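Local coordinates for protein exopolygalacturonase (Yersinia enterocolitica, PDB 2UVF) that probably hydrolyses pectin-derived polygalacturonate from chain ends as a family 28 glycoside hydrolase, and binds digalacturonic acid in its pocket, at residues A424-I438 with I451-L465. Sequence-based numbering, arbitrary orientation.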
loop_
_atom_site.group_PDB
_atom_site.type_symbol
_atom_site.label_atom_id
_atom_site.label_comp_id
_atom_site.label_asym_id
_atom_site.label_seq_id
_atom_site.Cartn_x
_atom_site.Cartn_y
_atom_site.Cartn_z
ATOM N N ALA A 424 -0.199 -10.649 3.144
ATOM C CA ALA A 424 -0.198 -9.186 3.355
ATOM C C ALA A 424 -0.972 -8.797 4.624
ATOM O O ALA A 424 -2.043 -9.300 4.881
ATOM C CB ALA A 424 -0.783 -8.494 2.159
ATOM N N TRP A 425 -0.438 -7.887 5.411
ATOM C CA TRP A 425 -1.160 -7.484 6.607
ATOM C C TRP A 425 -1.220 -5.963 6.627
ATOM O O TRP A 425 -0.209 -5.277 6.688
ATOM C CB TRP A 425 -0.532 -8.152 7.834
ATOM C CG TRP A 425 -1.159 -7.933 9.171
ATOM C CD1 TRP A 425 -2.456 -7.616 9.457
ATOM C CD2 TRP A 425 -0.480 -8.027 10.423
ATOM N NE1 TRP A 425 -2.626 -7.486 10.826
ATOM C CE2 TRP A 425 -1.426 -7.753 11.440
ATOM C CE3 TRP A 425 0.844 -8.326 10.788
ATOM C CZ2 TRP A 425 -1.089 -7.771 12.795
ATOM C CZ3 TRP A 425 1.178 -8.344 12.141
ATOM C CH2 TRP A 425 0.211 -8.072 13.128
ATOM N N LEU A 426 -2.420 -5.434 6.472
ATOM C CA LEU A 426 -2.556 -3.979 6.284
ATOM C C LEU A 426 -3.380 -3.413 7.429
ATOM O O LEU A 426 -4.576 -3.609 7.464
ATOM C CB LEU A 426 -3.199 -3.657 4.915
ATOM C CG LEU A 426 -2.643 -4.243 3.589
ATOM C CD1 LEU A 426 -1.112 -4.155 3.496
ATOM C CD2 LEU A 426 -3.108 -5.669 3.358
ATOM N N PHE A 427 -2.727 -2.731 8.371
ATOM C CA PHE A 427 -3.397 -2.274 9.587
ATOM C C PHE A 427 -3.003 -0.858 10.043
ATOM O O PHE A 427 -1.921 -0.391 9.743
ATOM C CB PHE A 427 -3.247 -3.315 10.727
ATOM C CG PHE A 427 -1.814 -3.557 11.183
ATOM C CD1 PHE A 427 -1.299 -2.881 12.291
ATOM C CD2 PHE A 427 -0.997 -4.482 10.529
ATOM C CE1 PHE A 427 0.019 -3.100 12.744
ATOM C CE2 PHE A 427 0.329 -4.712 10.957
ATOM C CZ PHE A 427 0.834 -4.019 12.064
ATOM N N ASN A 428 -3.897 -0.202 10.778
ATOM C CA ASN A 428 -3.654 1.127 11.357
ATOM C C ASN A 428 -3.233 2.195 10.337
ATOM O O ASN A 428 -2.379 3.045 10.619
ATOM C CB ASN A 428 -2.658 1.052 12.533
ATOM C CG ASN A 428 -3.134 0.130 13.659
ATOM O OD1 ASN A 428 -4.326 -0.215 13.747
ATOM N ND2 ASN A 428 -2.211 -0.260 14.524
ATOM N N ASN A 429 -3.830 2.132 9.149
ATOM C CA ASN A 429 -3.554 3.116 8.086
ATOM C C ASN A 429 -4.699 4.042 7.979
ATOM O O ASN A 429 -5.851 3.681 8.323
ATOM C CB ASN A 429 -3.329 2.434 6.722
ATOM C CG ASN A 429 -2.178 1.476 6.757
ATOM O OD1 ASN A 429 -1.056 1.903 6.847
ATOM N ND2 ASN A 429 -2.456 0.163 6.729
ATOM N N TYR A 430 -4.382 5.251 7.519
ATOM C CA TYR A 430 -5.419 6.206 7.117
ATOM C C TYR A 430 -5.408 6.401 5.593
ATOM O O TYR A 430 -4.443 6.898 5.034
ATOM C CB TYR A 430 -5.184 7.528 7.821
ATOM C CG TYR A 430 -6.265 8.562 7.623
ATOM C CD1 TYR A 430 -7.398 8.573 8.419
ATOM C CD2 TYR A 430 -6.128 9.560 6.653
ATOM C CE1 TYR A 430 -8.381 9.561 8.239
ATOM C CE2 TYR A 430 -7.080 10.516 6.467
ATOM C CZ TYR A 430 -8.209 10.527 7.259
ATOM O OH TYR A 430 -9.159 11.532 7.073
ATOM N N PHE A 431 -6.480 5.997 4.925
ATOM C CA PHE A 431 -6.585 6.182 3.478
ATOM C C PHE A 431 -7.408 7.430 3.229
ATOM O O PHE A 431 -8.522 7.527 3.742
ATOM C CB PHE A 431 -7.238 4.963 2.803
ATOM C CG PHE A 431 -6.527 3.672 3.076
ATOM C CD1 PHE A 431 -5.575 3.187 2.191
ATOM C CD2 PHE A 431 -6.820 2.929 4.223
ATOM C CE1 PHE A 431 -4.899 1.984 2.445
ATOM C CE2 PHE A 431 -6.162 1.727 4.488
ATOM C CZ PHE A 431 -5.198 1.245 3.596
ATOM N N ARG A 432 -6.842 8.408 2.534
ATOM C CA ARG A 432 -7.612 9.549 2.085
ATOM C C ARG A 432 -8.006 9.278 0.631
ATOM O O ARG A 432 -8.620 8.276 0.359
ATOM C CB ARG A 432 -6.855 10.872 2.279
ATOM C CG ARG A 432 -7.762 12.101 2.367
ATOM C CD ARG A 432 -6.971 13.355 2.727
ATOM N NE ARG A 432 -7.758 14.568 2.563
ATOM C CZ ARG A 432 -8.001 15.164 1.397
ATOM N NH1 ARG A 432 -8.743 16.270 1.362
ATOM N NH2 ARG A 432 -7.523 14.648 0.258
ATOM N N MET A 433 -7.642 10.144 -0.302
ATOM C CA MET A 433 -7.998 9.902 -1.708
ATOM C C MET A 433 -7.145 8.826 -2.352
ATOM O O MET A 433 -6.018 8.557 -1.918
ATOM C CB MET A 433 -8.044 11.207 -2.536
ATOM C CG MET A 433 -9.047 12.171 -1.944
ATOM S SD MET A 433 -9.518 13.593 -2.866
ATOM C CE MET A 433 -10.110 12.873 -4.385
ATOM N N GLY A 434 -7.717 8.187 -3.369
ATOM C CA GLY A 434 -7.041 7.120 -4.101
ATOM C C GLY A 434 -8.096 6.246 -4.733
ATOM O O GLY A 434 -9.258 6.360 -4.395
ATOM N N HIS A 435 -7.690 5.366 -5.640
ATOM C CA HIS A 435 -8.627 4.625 -6.466
ATOM C C HIS A 435 -9.161 3.398 -5.740
ATOM O O HIS A 435 -10.072 2.735 -6.224
ATOM C CB HIS A 435 -7.963 4.196 -7.788
ATOM C CG HIS A 435 -7.715 5.312 -8.746
ATOM N ND1 HIS A 435 -7.629 6.634 -8.355
ATOM C CD2 HIS A 435 -7.502 5.299 -10.085
ATOM C CE1 HIS A 435 -7.385 7.386 -9.413
ATOM N NE2 HIS A 435 -7.286 6.599 -10.471
ATOM N N GLY A 436 -8.574 3.090 -4.584
ATOM C CA GLY A 436 -9.054 1.988 -3.780
ATOM C C GLY A 436 -8.071 1.751 -2.664
ATOM O O GLY A 436 -6.875 1.738 -2.894
ATOM N N ALA A 437 -8.574 1.592 -1.451
ATOM C CA ALA A 437 -7.713 1.366 -0.293
ATOM C C ALA A 437 -6.928 0.076 -0.476
ATOM O O ALA A 437 -5.694 0.073 -0.411
ATOM C CB ALA A 437 -8.533 1.307 0.989
ATOM N N ILE A 438 -7.669 -1.013 -0.688
ATOM C CA ILE A 438 -7.089 -2.341 -0.840
ATOM C C ILE A 438 -7.515 -2.878 -2.192
ATOM O O ILE A 438 -8.700 -3.080 -2.434
ATOM C CB ILE A 438 -7.509 -3.288 0.324
ATOM C CG1 ILE A 438 -7.203 -2.638 1.694
ATOM C CG2 ILE A 438 -6.903 -4.714 0.158
ATOM C CD1 ILE A 438 -5.720 -2.406 1.977
ATOM N N ILE A 451 -4.466 -12.225 2.377
ATOM C CA ILE A 451 -4.459 -10.770 2.558
ATOM C C ILE A 451 -5.394 -10.403 3.719
ATOM O O ILE A 451 -6.581 -10.733 3.686
ATOM C CB ILE A 451 -4.959 -10.020 1.257
ATOM C CG1 ILE A 451 -4.289 -10.531 -0.047
ATOM C CG2 ILE A 451 -4.843 -8.511 1.389
ATOM C CD1 ILE A 451 -2.734 -10.414 -0.126
ATOM N N LEU A 452 -4.861 -9.711 4.730
ATOM C CA LEU A 452 -5.677 -9.216 5.866
ATOM C C LEU A 452 -5.604 -7.689 6.089
ATOM O O LEU A 452 -4.572 -7.155 6.494
ATOM C CB LEU A 452 -5.371 -9.999 7.175
ATOM C CG LEU A 452 -6.081 -9.543 8.467
ATOM C CD1 LEU A 452 -7.603 -9.616 8.353
ATOM C CD2 LEU A 452 -5.606 -10.304 9.693
ATOM N N ALA A 453 -6.716 -7.000 5.834
ATOM C CA ALA A 453 -6.808 -5.546 6.023
ATOM C C ALA A 453 -7.750 -5.192 7.204
ATOM O O ALA A 453 -8.979 -5.239 7.082
ATOM C CB ALA A 453 -7.257 -4.860 4.712
ATOM N N GLU A 454 -7.158 -4.835 8.346
ATOM C CA GLU A 454 -7.935 -4.599 9.572
ATOM C C GLU A 454 -7.532 -3.321 10.257
ATOM O O GLU A 454 -6.381 -2.929 10.221
ATOM C CB GLU A 454 -7.793 -5.770 10.559
ATOM C CG GLU A 454 -6.342 -6.163 10.879
ATOM C CD GLU A 454 -6.251 -7.235 11.935
ATOM O OE1 GLU A 454 -7.319 -7.679 12.414
ATOM O OE2 GLU A 454 -5.114 -7.639 12.284
ATOM N N ASN A 455 -8.498 -2.699 10.912
ATOM C CA ASN A 455 -8.248 -1.594 11.841
ATOM C C ASN A 455 -7.659 -0.400 11.096
ATOM O O ASN A 455 -6.655 0.190 11.517
ATOM C CB ASN A 455 -7.391 -2.042 13.053
ATOM C CG ASN A 455 -8.144 -2.988 14.010
ATOM O OD1 ASN A 455 -7.780 -4.164 14.188
ATOM N ND2 ASN A 455 -9.175 -2.472 14.643
ATOM N N ASN A 456 -8.330 -0.062 9.988
ATOM C CA ASN A 456 -7.959 1.002 9.091
ATOM C C ASN A 456 -9.138 1.966 9.025
ATOM O O ASN A 456 -10.294 1.593 9.255
ATOM C CB ASN A 456 -7.654 0.486 7.651
ATOM C CG ASN A 456 -6.466 -0.473 7.575
ATOM O OD1 ASN A 456 -5.310 -0.075 7.688
ATOM N ND2 ASN A 456 -6.752 -1.737 7.341
ATOM N N VAL A 457 -8.839 3.207 8.680
ATOM C CA VAL A 457 -9.865 4.219 8.447
ATOM C C VAL A 457 -9.718 4.764 7.013
ATOM O O VAL A 457 -8.603 5.020 6.561
ATOM C CB VAL A 457 -9.781 5.347 9.538
ATOM C CG1 VAL A 457 -10.254 6.653 9.020
ATOM C CG2 VAL A 457 -10.592 4.938 10.753
ATOM N N MET A 458 -10.841 4.903 6.303
ATOM C CA MET A 458 -10.840 5.457 4.946
ATOM C C MET A 458 -11.762 6.672 4.876
ATOM O O MET A 458 -12.930 6.589 5.259
ATOM C CB MET A 458 -11.324 4.422 3.929
ATOM C CG MET A 458 -10.457 3.209 3.770
ATOM S SD MET A 458 -10.544 2.063 5.162
ATOM C CE MET A 458 -9.678 0.708 4.399
ATOM N N TYR A 459 -11.230 7.783 4.379
ATOM C CA TYR A 459 -12.002 9.007 4.219
ATOM C C TYR A 459 -11.752 9.582 2.836
ATOM O O TYR A 459 -10.631 9.930 2.534
ATOM C CB TYR A 459 -11.617 10.013 5.327
ATOM C CG TYR A 459 -12.292 11.349 5.176
ATOM C CD1 TYR A 459 -13.681 11.463 5.218
ATOM C CD2 TYR A 459 -11.546 12.504 4.987
ATOM C CE1 TYR A 459 -14.312 12.717 5.051
ATOM C CE2 TYR A 459 -12.158 13.753 4.842
ATOM C CZ TYR A 459 -13.528 13.847 4.878
ATOM O OH TYR A 459 -14.116 15.077 4.702
ATOM N N LEU A 460 -12.793 9.633 1.999
ATOM C CA LEU A 460 -12.783 10.208 0.621
ATOM C C LEU A 460 -12.196 9.300 -0.461
ATOM O O LEU A 460 -12.170 9.663 -1.664
ATOM C CB LEU A 460 -12.126 11.606 0.539
ATOM C CG LEU A 460 -12.709 12.750 1.378
ATOM C CD1 LEU A 460 -11.789 13.963 1.258
ATOM C CD2 LEU A 460 -14.132 13.105 1.017
ATOM N N THR A 461 -11.743 8.115 -0.038
ATOM C CA THR A 461 -11.172 7.105 -0.954
ATOM C C THR A 461 -12.271 6.690 -1.937
ATOM O O THR A 461 -13.439 6.826 -1.608
ATOM C CB THR A 461 -10.676 5.869 -0.149
ATOM O OG1 THR A 461 -10.297 6.292 1.168
ATOM C CG2 THR A 461 -9.487 5.184 -0.842
ATOM N N ASP A 462 -11.916 6.196 -3.122
ATOM C CA ASP A 462 -12.932 5.793 -4.099
ATOM C C ASP A 462 -13.672 4.525 -3.648
ATOM O O ASP A 462 -14.904 4.438 -3.734
ATOM C CB ASP A 462 -12.321 5.580 -5.500
ATOM C CG ASP A 462 -11.987 6.878 -6.207
ATOM O OD1 ASP A 462 -12.185 7.948 -5.610
ATOM O OD2 ASP A 462 -11.518 6.832 -7.367
ATOM N N ILE A 463 -12.903 3.542 -3.182
ATOM C CA ILE A 463 -13.394 2.200 -2.943
ATOM C C ILE A 463 -12.651 1.666 -1.727
ATOM O O ILE A 463 -11.482 1.972 -1.551
ATOM C CB ILE A 463 -13.218 1.281 -4.240
ATOM C CG1 ILE A 463 -14.050 1.834 -5.408
ATOM C CG2 ILE A 463 -13.618 -0.167 -3.970
ATOM C CD1 ILE A 463 -13.729 1.273 -6.799
ATOM N N GLY A 464 -13.328 0.890 -0.881
ATOM C CA GLY A 464 -12.639 0.174 0.202
ATOM C C GLY A 464 -11.859 -1.043 -0.294
ATOM O O GLY A 464 -10.642 -1.102 -0.207
ATOM N N LEU A 465 -12.574 -2.023 -0.816
ATOM C CA LEU A 465 -11.966 -3.244 -1.277
ATOM C C LEU A 465 -12.304 -3.394 -2.746
ATOM O O LEU A 465 -13.481 -3.437 -3.120
ATOM C CB LEU A 465 -12.447 -4.443 -0.449
ATOM C CG LEU A 465 -11.963 -5.837 -0.843
ATOM C CD1 LEU A 465 -10.450 -5.928 -0.893
ATOM C CD2 LEU A 465 -12.534 -6.887 0.126
HETATM O O HOH W 1 -10.513 9.425 -3.606
HETATM O O HOH W 2 -11.555 4.347 -8.517
#
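Asn429 and Asn456 stand side by side at equivalent corners of two successive turns, their amide planes only 8° apart. Asn456 OD1 accepts two hydrogen bonds, from Asn429 ND2 and from Asn429 N, each 3.0 Å and arriving from opposite faces of its plane. Asn456 ND2 donates to Leu426 O at 2.9 Å, lying 43° above the carbonyl plane, while Glu454 N reaches that oxygen from the other face. Asn429 ND2 also bonds Val393 O, so asparagine amides link three consecutive turns at this corner.

Strands 424-427 and 451-454 run parallel, 6° apart with axes 4.7 Å from each other, and pairing resumes at Tyr430 with Val457 and Phe431 with Met458, and again at Ile438 with Leu465. Such in-register stacking of coils is that of the right-handed parallel beta-helix of family 28 hydrolases.

Apolar side chains fill the coil interior. Met458 bends at chi2, so its CE reaches Phe431 CD2 at 3.6 Å, while SD stands 5.0 Å from the centroid of the Phe431 ring, an oblique Met-aromatic contact; Ala437 CB sits over the ring centre. Ile438 CG1 packs on Ala453 CB at 3.7 Å.

On the opposite sheet face, Trp425 NE1 donates to the anti side of Glu454 OE2 at 2.9 Å, while Glu454 OE1 forms a salt bridge with Arg483. The CD1 side of the Tyr430 ring meets Val457 CG1 obliquely, and its OH hydrogen-bonds Glu285. At the far bend, Thr461 OG1 donates to Arg432 O in the carbonyl plane, and the His435 side chain lies about 2 Å from a bound nickel ion.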